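Local coordinates for PnpC (Pseudomonas putida, PDB 3N9T), which catalyses the intradiol ring cleavage of hydroxyquinol by dioxygen, using a bound iron(III) ion, as a hydroxyquinol 1,2-dioxygenase, at residues S85-V88 with D89-H93; F249-G253 with S254-K258; E267-G271 with L272-Y276. One frame throughout, in Å; residues are numbered along the deposited sequence.

Contact 1: residues S85-V88 with D89-H93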
loop_
_atom_site.group_PDB
_atom_site.type_symbol
_atom_site.label_atom_id
_atom_site.label_comp_id
_atom_site.label_asym_id
_atom_site.label_seq_id
_atom_site.Cartn_x
_atom_site.Cartn_y
_atom_site.Cartn_z
ATOM N N SER A 85 11.151 5.435 -3.895
ATOM C CA SER A 85 12.276 4.731 -4.511
ATOM C C SER A 85 13.559 5.538 -4.303
ATOM O O SER A 85 14.597 4.971 -4.008
ATOM C CB SER A 85 12.007 4.524 -5.989
ATOM O OG SER A 85 10.711 3.965 -6.115
ATOM N N MET A 86 13.493 6.851 -4.514
ATOM C CA MET A 86 14.694 7.711 -4.326
ATOM C C MET A 86 15.140 7.785 -2.858
ATOM O O MET A 86 16.361 7.800 -2.553
ATOM C CB MET A 86 14.474 9.097 -4.940
ATOM C CG MET A 86 14.650 9.042 -6.569
ATOM S SD MET A 86 16.379 8.724 -7.104
ATOM C CE MET A 86 17.178 10.066 -6.148
ATOM N N LEU A 87 14.149 7.806 -1.943
ATOM C CA LEU A 87 14.456 7.765 -0.499
ATOM C C LEU A 87 15.209 6.487 -0.161
ATOM O O LEU A 87 16.263 6.533 0.516
ATOM C CB LEU A 87 13.196 7.913 0.371
ATOM C CG LEU A 87 13.473 7.795 1.879
ATOM C CD1 LEU A 87 14.349 8.931 2.304
ATOM C CD2 LEU A 87 12.209 7.895 2.661
ATOM N N VAL A 88 14.710 5.346 -0.660
ATOM C CA VAL A 88 15.340 4.048 -0.387
ATOM C C VAL A 88 16.792 4.022 -0.952
ATOM O O VAL A 88 17.761 3.548 -0.295
ATOM C CB VAL A 88 14.444 2.861 -0.921
ATOM C CG1 VAL A 88 15.192 1.522 -1.026
ATOM C CG2 VAL A 88 13.169 2.703 -0.003
ATOM N N ASP A 89 16.941 4.548 -2.169
ATOM C CA ASP A 89 18.260 4.532 -2.801
ATOM C C ASP A 89 19.231 5.379 -1.929
ATOM O O ASP A 89 20.373 4.985 -1.684
ATOM C CB ASP A 89 18.183 5.203 -4.185
ATOM C CG ASP A 89 19.602 5.386 -4.776
ATOM O OD1 ASP A 89 20.219 4.342 -5.059
ATOM O OD2 ASP A 89 20.084 6.522 -4.874
ATOM N N ALA A 90 18.770 6.534 -1.430
ATOM C CA ALA A 90 19.696 7.398 -0.631
ATOM C C ALA A 90 20.103 6.717 0.654
ATOM O O ALA A 90 21.299 6.696 1.028
ATOM C CB ALA A 90 19.003 8.809 -0.315
ATOM N N ILE A 91 19.116 6.104 1.315
ATOM C CA ILE A 91 19.358 5.449 2.621
ATOM C C ILE A 91 20.393 4.358 2.518
ATOM O O ILE A 91 21.180 4.171 3.428
ATOM C CB ILE A 91 18.075 4.866 3.224
ATOM C CG1 ILE A 91 17.130 6.007 3.581
ATOM C CG2 ILE A 91 18.353 3.864 4.394
ATOM C CD1 ILE A 91 15.755 5.454 4.065
ATOM N N ASN A 92 20.364 3.644 1.419
ATOM C CA ASN A 92 21.280 2.586 1.191
ATOM C C ASN A 92 22.600 2.989 0.480
ATOM O O ASN A 92 23.404 2.115 0.113
ATOM C CB ASN A 92 20.542 1.489 0.463
ATOM C CG ASN A 92 19.447 0.871 1.378
ATOM O OD1 ASN A 92 19.767 0.190 2.344
ATOM N ND2 ASN A 92 18.186 1.216 1.139
ATOM N N HIS A 93 22.800 4.273 0.239
ATOM C CA HIS A 93 24.044 4.717 -0.441
ATOM C C HIS A 93 24.525 5.988 0.219
ATOM O O HIS A 93 24.688 7.049 -0.418
ATOM C CB HIS A 93 23.814 4.920 -1.934
ATOM C CG HIS A 93 23.362 3.684 -2.659
ATOM N ND1 HIS A 93 24.248 2.755 -3.189
ATOM C CD2 HIS A 93 22.120 3.251 -2.994
ATOM C CE1 HIS A 93 23.570 1.786 -3.782
ATOM N NE2 HIS A 93 22.276 2.061 -3.680
HETATM O O HOH W 1 19.032 8.707 -3.934
#
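The carboxamide of Asn92 folds back beside Val88, the two side chains lying next to each other and pointing the same way, in a worked example of how the last turn of a helix is joined by a side-chain N-H as well as a backbone N-H. With CG anti to the carbonyl carbon and next to the backbone N (chi1 -66°), the amide turns towards the preceding turn. Its ND2 donates to Val88 O at 2.8 Å, while Asn92 N donates to the same Val88 O at 3.1 Å. The donors come from opposite faces of the carbonyl plane, and two bonds therefore grip one oxygen. Val88 CG1 lies alongside, 3.7 Å from Asn92 ND2, a methyl against the amide nitrogen. One residue earlier, Leu87 and Ile91 meet at a slant, CG of Leu87 lying 3.9 Å from CD1 of Ile91, beside the helical bond from Ile91 N to Leu87 O. On a further side of helix 84-91, a water donates to Met86 O at 3.1 Å and to Asp89 OD2 at 2.6 Å, and Thr102 also bonds that carboxylate oxygen. Were Asn92 replaced, an alanine here is likely to leave Val88 O with the backbone donor alone and Leu48 O of the second subunit without its ND2 partner. That second ND2 bond reaches across the dimer interface, where Val88 also packs on Val43 of the second subunit. Chemically, Val88 O thus takes a backbone and a side-chain amide N-H, while Met86 O takes Ala90 N and the water, in a largely buried setting where a bare C=O would be costly.

Contact 2: residues F249-G253 with S254-K258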
loop_
_atom_site.group_PDB
_atom_site.type_symbol
_atom_site.label_atom_id
_atom_site.label_comp_id
_atom_site.label_asym_id
_atom_site.label_seq_id
_atom_site.Cartn_x
_atom_site.Cartn_y
_atom_site.Cartn_z
ATOM N N PHE A 249 11.455 12.605 -8.663
ATOM C CA PHE A 249 12.368 13.246 -7.751
ATOM C C PHE A 249 13.824 12.701 -7.849
ATOM O O PHE A 249 14.495 12.592 -6.821
ATOM C CB PHE A 249 11.837 13.100 -6.312
ATOM C CG PHE A 249 10.358 13.317 -6.178
ATOM C CD1 PHE A 249 9.842 14.607 -6.224
ATOM C CD2 PHE A 249 9.486 12.243 -6.035
ATOM C CE1 PHE A 249 8.509 14.855 -6.127
ATOM C CE2 PHE A 249 8.104 12.467 -5.953
ATOM C CZ PHE A 249 7.621 13.787 -5.943
ATOM N N GLY A 250 14.273 12.390 -9.071
ATOM C CA GLY A 250 15.631 11.884 -9.329
ATOM C C GLY A 250 16.769 12.928 -9.252
ATOM O O GLY A 250 17.940 12.578 -9.072
ATOM N N VAL A 251 16.432 14.199 -9.448
ATOM C CA VAL A 251 17.428 15.225 -9.715
ATOM C C VAL A 251 18.056 15.577 -8.392
ATOM O O VAL A 251 17.332 15.767 -7.400
ATOM C CB VAL A 251 16.777 16.548 -10.315
ATOM C CG1 VAL A 251 17.851 17.687 -10.553
ATOM C CG2 VAL A 251 16.054 16.256 -11.615
ATOM N N LYS A 252 19.385 15.663 -8.394
ATOM C CA LYS A 252 20.155 16.299 -7.333
ATOM C C LYS A 252 21.053 17.399 -7.940
ATOM O O LYS A 252 21.481 17.274 -9.070
ATOM C CB LYS A 252 21.002 15.255 -6.620
ATOM C CG LYS A 252 20.146 14.132 -5.976
ATOM C CD LYS A 252 21.033 12.988 -5.390
ATOM C CE LYS A 252 20.121 11.915 -4.761
ATOM N NZ LYS A 252 20.925 10.802 -4.164
ATOM N N GLY A 253 21.287 18.489 -7.205
ATOM C CA GLY A 253 22.132 19.597 -7.656
ATOM C C GLY A 253 23.443 19.200 -8.338
ATOM O O GLY A 253 23.693 19.661 -9.433
ATOM N N SER A 254 24.232 18.288 -7.745
ATOM C CA SER A 254 25.516 17.916 -8.281
ATOM C C SER A 254 25.469 17.037 -9.567
ATOM O O SER A 254 26.517 16.864 -10.215
ATOM C CB SER A 254 26.314 17.183 -7.208
ATOM O OG SER A 254 25.746 15.880 -6.964
ATOM N N LEU A 255 24.295 16.505 -9.925
ATOM C CA LEU A 255 24.172 15.592 -11.118
ATOM C C LEU A 255 23.727 16.346 -12.378
ATOM O O LEU A 255 23.315 15.730 -13.380
ATOM C CB LEU A 255 23.114 14.504 -10.797
ATOM C CG LEU A 255 23.525 13.632 -9.596
ATOM C CD1 LEU A 255 22.452 12.545 -9.348
ATOM C CD2 LEU A 255 24.911 12.982 -9.823
ATOM N N GLN A 256 23.723 17.678 -12.316
ATOM C CA GLN A 256 23.329 18.481 -13.435
ATOM C C GLN A 256 24.612 18.775 -14.202
ATOM O O GLN A 256 25.714 18.916 -13.641
ATOM C CB GLN A 256 22.698 19.806 -12.975
ATOM C CG GLN A 256 21.561 19.627 -12.017
ATOM C CD GLN A 256 20.908 20.921 -11.599
ATOM O OE1 GLN A 256 21.161 22.002 -12.176
ATOM N NE2 GLN A 256 20.008 20.810 -10.627
ATOM N N VAL A 257 24.506 18.803 -15.503
ATOM C CA VAL A 257 25.686 19.121 -16.292
ATOM C C VAL A 257 25.191 19.990 -17.470
ATOM O O VAL A 257 24.145 19.713 -18.074
ATOM C CB VAL A 257 26.396 17.810 -16.774
ATOM C CG1 VAL A 257 25.503 17.031 -17.811
ATOM C CG2 VAL A 257 27.723 18.154 -17.318
ATOM N N LYS A 258 25.949 21.023 -17.794
ATOM C CA LYS A 258 25.652 21.909 -18.893
ATOM C C LYS A 258 26.056 21.352 -20.286
ATOM O O LYS A 258 27.193 20.957 -20.499
ATOM C CB LYS A 258 26.412 23.213 -18.592
ATOM C CG LYS A 258 26.317 24.291 -19.690
ATOM C CD LYS A 258 25.026 25.050 -19.655
ATOM C CE LYS A 258 25.246 26.372 -20.434
ATOM N NZ LYS A 258 23.948 27.093 -20.621
#
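Gln256 reaches back to Val251 and Gly253 because its CG stands anti to the carbonyl carbon (chi1 -54°) and the chain then runs extended (chi2 -178°). CG thereby rests 3.4 Å from Gly253 O, and NE2 arrives 3.8 Å from CG1 of Val251, the two side chains crossing at about a right angle. Leu255 has a similar first torsion, which sets its CD1 against CB of Lys252 at 4.1 Å, while the lysine chain beyond CG runs straight off to deliver NZ to Thr102 O. The backbone shows a short 3-10 turn running straight into a strand. Its firm bond runs from Leu255 N to Lys252 O at 3.0 Å, with the donor well above the carbonyl plane (50° out of it) and not on a lone pair. The next link, Gln256 N to Gly253 O, is weak at 3.5 Å, as the chain opens out into strand 256-262. Ser254, exposed on the turn, has its OG hydrogen-bonded to Glu101. Leu255 is buried, against Thr233 and Phe236 of strand 231-237 and Tyr283 of strand 278-287. Backbone bonds of Leu255 and Val257 to Phe236 then bring the chain into the sheet alongside strand 231-237, while Lys252 packs on Val8 of the second subunit.

Contact 3: residues E267-G271 with L272-Y276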
loop_
_atom_site.group_PDB
_atom_site.type_symbol
_atom_site.label_atom_id
_atom_site.label_comp_id
_atom_site.label_asym_id
_atom_site.label_seq_id
_atom_site.Cartn_x
_atom_site.Cartn_y
_atom_site.Cartn_z
ATOM N N GLU A 267 39.548 22.655 -29.266
ATOM C CA GLU A 267 40.726 21.929 -28.765
ATOM C C GLU A 267 40.454 21.201 -27.476
ATOM O O GLU A 267 41.212 20.309 -27.123
ATOM C CB GLU A 267 41.884 22.873 -28.505
ATOM C CG GLU A 267 42.285 23.675 -29.749
ATOM C CD GLU A 267 43.784 23.640 -29.989
ATOM O OE1 GLU A 267 44.295 22.530 -30.283
ATOM O OE2 GLU A 267 44.433 24.708 -29.889
ATOM N N ASP A 268 39.400 21.603 -26.757
ATOM C CA ASP A 268 39.017 20.952 -25.507
ATOM C C ASP A 268 37.852 19.985 -25.872
ATOM O O ASP A 268 36.653 20.282 -25.656
ATOM C CB ASP A 268 38.627 22.019 -24.491
ATOM C CG ASP A 268 37.974 21.452 -23.263
ATOM O OD1 ASP A 268 38.226 20.277 -22.901
ATOM O OD2 ASP A 268 37.158 22.192 -22.682
ATOM N N ALA A 269 38.236 18.885 -26.507
ATOM C CA ALA A 269 37.309 17.820 -26.881
ATOM C C ALA A 269 37.893 16.443 -26.562
ATOM O O ALA A 269 37.621 15.493 -27.274
ATOM C CB ALA A 269 36.924 17.888 -28.351
ATOM N N GLY A 270 38.624 16.349 -25.467
ATOM C CA GLY A 270 39.218 15.099 -24.988
ATOM C C GLY A 270 40.077 14.436 -26.071
ATOM O O GLY A 270 40.177 13.179 -26.112
ATOM N N GLY A 271 40.693 15.250 -26.949
ATOM C CA GLY A 271 41.544 14.699 -28.031
ATOM C C GLY A 271 40.778 14.348 -29.297
ATOM O O GLY A 271 41.355 13.915 -30.322
ATOM N N LEU A 272 39.462 14.533 -29.278
ATOM C CA LEU A 272 38.711 14.331 -30.494
ATOM C C LEU A 272 38.765 15.628 -31.302
ATOM O O LEU A 272 39.041 16.726 -30.769
ATOM C CB LEU A 272 37.267 13.945 -30.163
ATOM C CG LEU A 272 37.223 12.742 -29.194
ATOM C CD1 LEU A 272 35.791 12.498 -28.856
ATOM C CD2 LEU A 272 37.812 11.486 -29.901
ATOM N N ASP A 273 38.539 15.488 -32.585
ATOM C CA ASP A 273 38.496 16.631 -33.441
ATOM C C ASP A 273 37.105 16.671 -34.006
ATOM O O ASP A 273 36.770 15.845 -34.848
ATOM C CB ASP A 273 39.503 16.477 -34.579
ATOM C CG ASP A 273 39.498 17.708 -35.511
ATOM O OD1 ASP A 273 38.998 18.786 -35.079
ATOM O OD2 ASP A 273 39.994 17.588 -36.654
ATOM N N MET A 274 36.264 17.568 -33.502
ATOM C CA MET A 274 34.873 17.536 -33.926
ATOM C C MET A 274 34.698 18.355 -35.205
ATOM O O MET A 274 35.052 19.560 -35.248
ATOM C CB MET A 274 33.924 18.033 -32.812
ATOM C CG MET A 274 33.898 17.211 -31.515
ATOM S SD MET A 274 33.184 15.571 -31.757
ATOM C CE MET A 274 33.888 14.808 -30.365
ATOM N N PRO A 275 34.095 17.744 -36.220
ATOM C CA PRO A 275 34.039 18.369 -37.555
ATOM C C PRO A 275 33.101 19.561 -37.645
ATOM O O PRO A 275 33.411 20.474 -38.389
ATOM C CB PRO A 275 33.571 17.224 -38.477
ATOM C CG PRO A 275 32.819 16.276 -37.565
ATOM C CD PRO A 275 33.387 16.443 -36.162
ATOM N N TYR A 276 32.003 19.575 -36.876
ATOM C CA TYR A 276 31.074 20.695 -36.861
ATOM C C TYR A 276 30.856 21.252 -35.464
ATOM O O TYR A 276 31.207 20.592 -34.478
ATOM C CB TYR A 276 29.727 20.326 -37.498
ATOM C CG TYR A 276 29.909 19.424 -38.712
ATOM C CD1 TYR A 276 30.340 19.950 -39.964
ATOM C CD2 TYR A 276 29.729 18.044 -38.587
ATOM C CE1 TYR A 276 30.568 19.103 -41.072
ATOM C CE2 TYR A 276 29.943 17.181 -39.683
ATOM C CZ TYR A 276 30.362 17.708 -40.911
ATOM O OH TYR A 276 30.552 16.815 -41.941
#
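Leu272 closes a type I' beta turn on Ala269, its N donating to Ala269 O at 2.9 Å with the donor well above the carbonyl plane instead of on a lone pair. The turn is a textbook case of backbone angles bearing on sequence: both corner residues are glycines with positive phi, which at Gly270 favours glycine, whereas at the angles of Gly271 (phi 87°) a side chain would jam against the preceding carbonyl oxygen, and glycine is called for. The backbone itself places CB of Leu272 3.3 Å from Ala269 O; the first torsion, with CG anti to the leucine's own carbonyl carbon (chi1 -53°), then brings CG of Leu272 to 3.4 Å from Ala269 O. From the other partner, CB of Ala269 points back at the second segment and comes 3.4 Å from Leu272 O. The hydrogen bond is thus flanked by hydrocarbon. Asp273 turns away from the turn, and its OD1 is taken by ND1 of His265, a bond that ties the outgoing chain to the incoming one. Met274 comes back to the same side as Ala269. Its CG lies 4.4 Å from CB of Ala269, so that alanine, leucine and methionine make a small apolar group beside the turn.

All of this lies in the loop between strands 256-262 and 278-287, far from the iron. A hydrogen bond from Tyr118 OH to Gly270 O and backbone pairing of Met274 with His265 tie the turn to residues outside those strands. The apolar side chains face the sheet: Ala269, Leu272 and Met274 each touch Leu131 of strand 129-138, and Leu272 and Met274 go on to Ala185 and Gln187 of its antiparallel neighbour, strand 183-189.

Read from the N terminus, the three contacts follow one another in series, and none nests within or crosses another. Contact 1 closes the last turns of helix 84-91 in the N-terminal helical region, at the second subunit. Contact 2 comes much later and closes the turn through which the chain enters strand 256-262; contact 3 closes a turn in the loop leading from that strand to strand 278-287. Contacts 1 and 2 touch directly, CG of Met86 packing 3.6 Å from Phe249 O, which joins the helical region to the iron-bearing sheet domain. Contact 3 stands apart, its nearest atoms about 10 Å from contact 2, at the far end of the sheet.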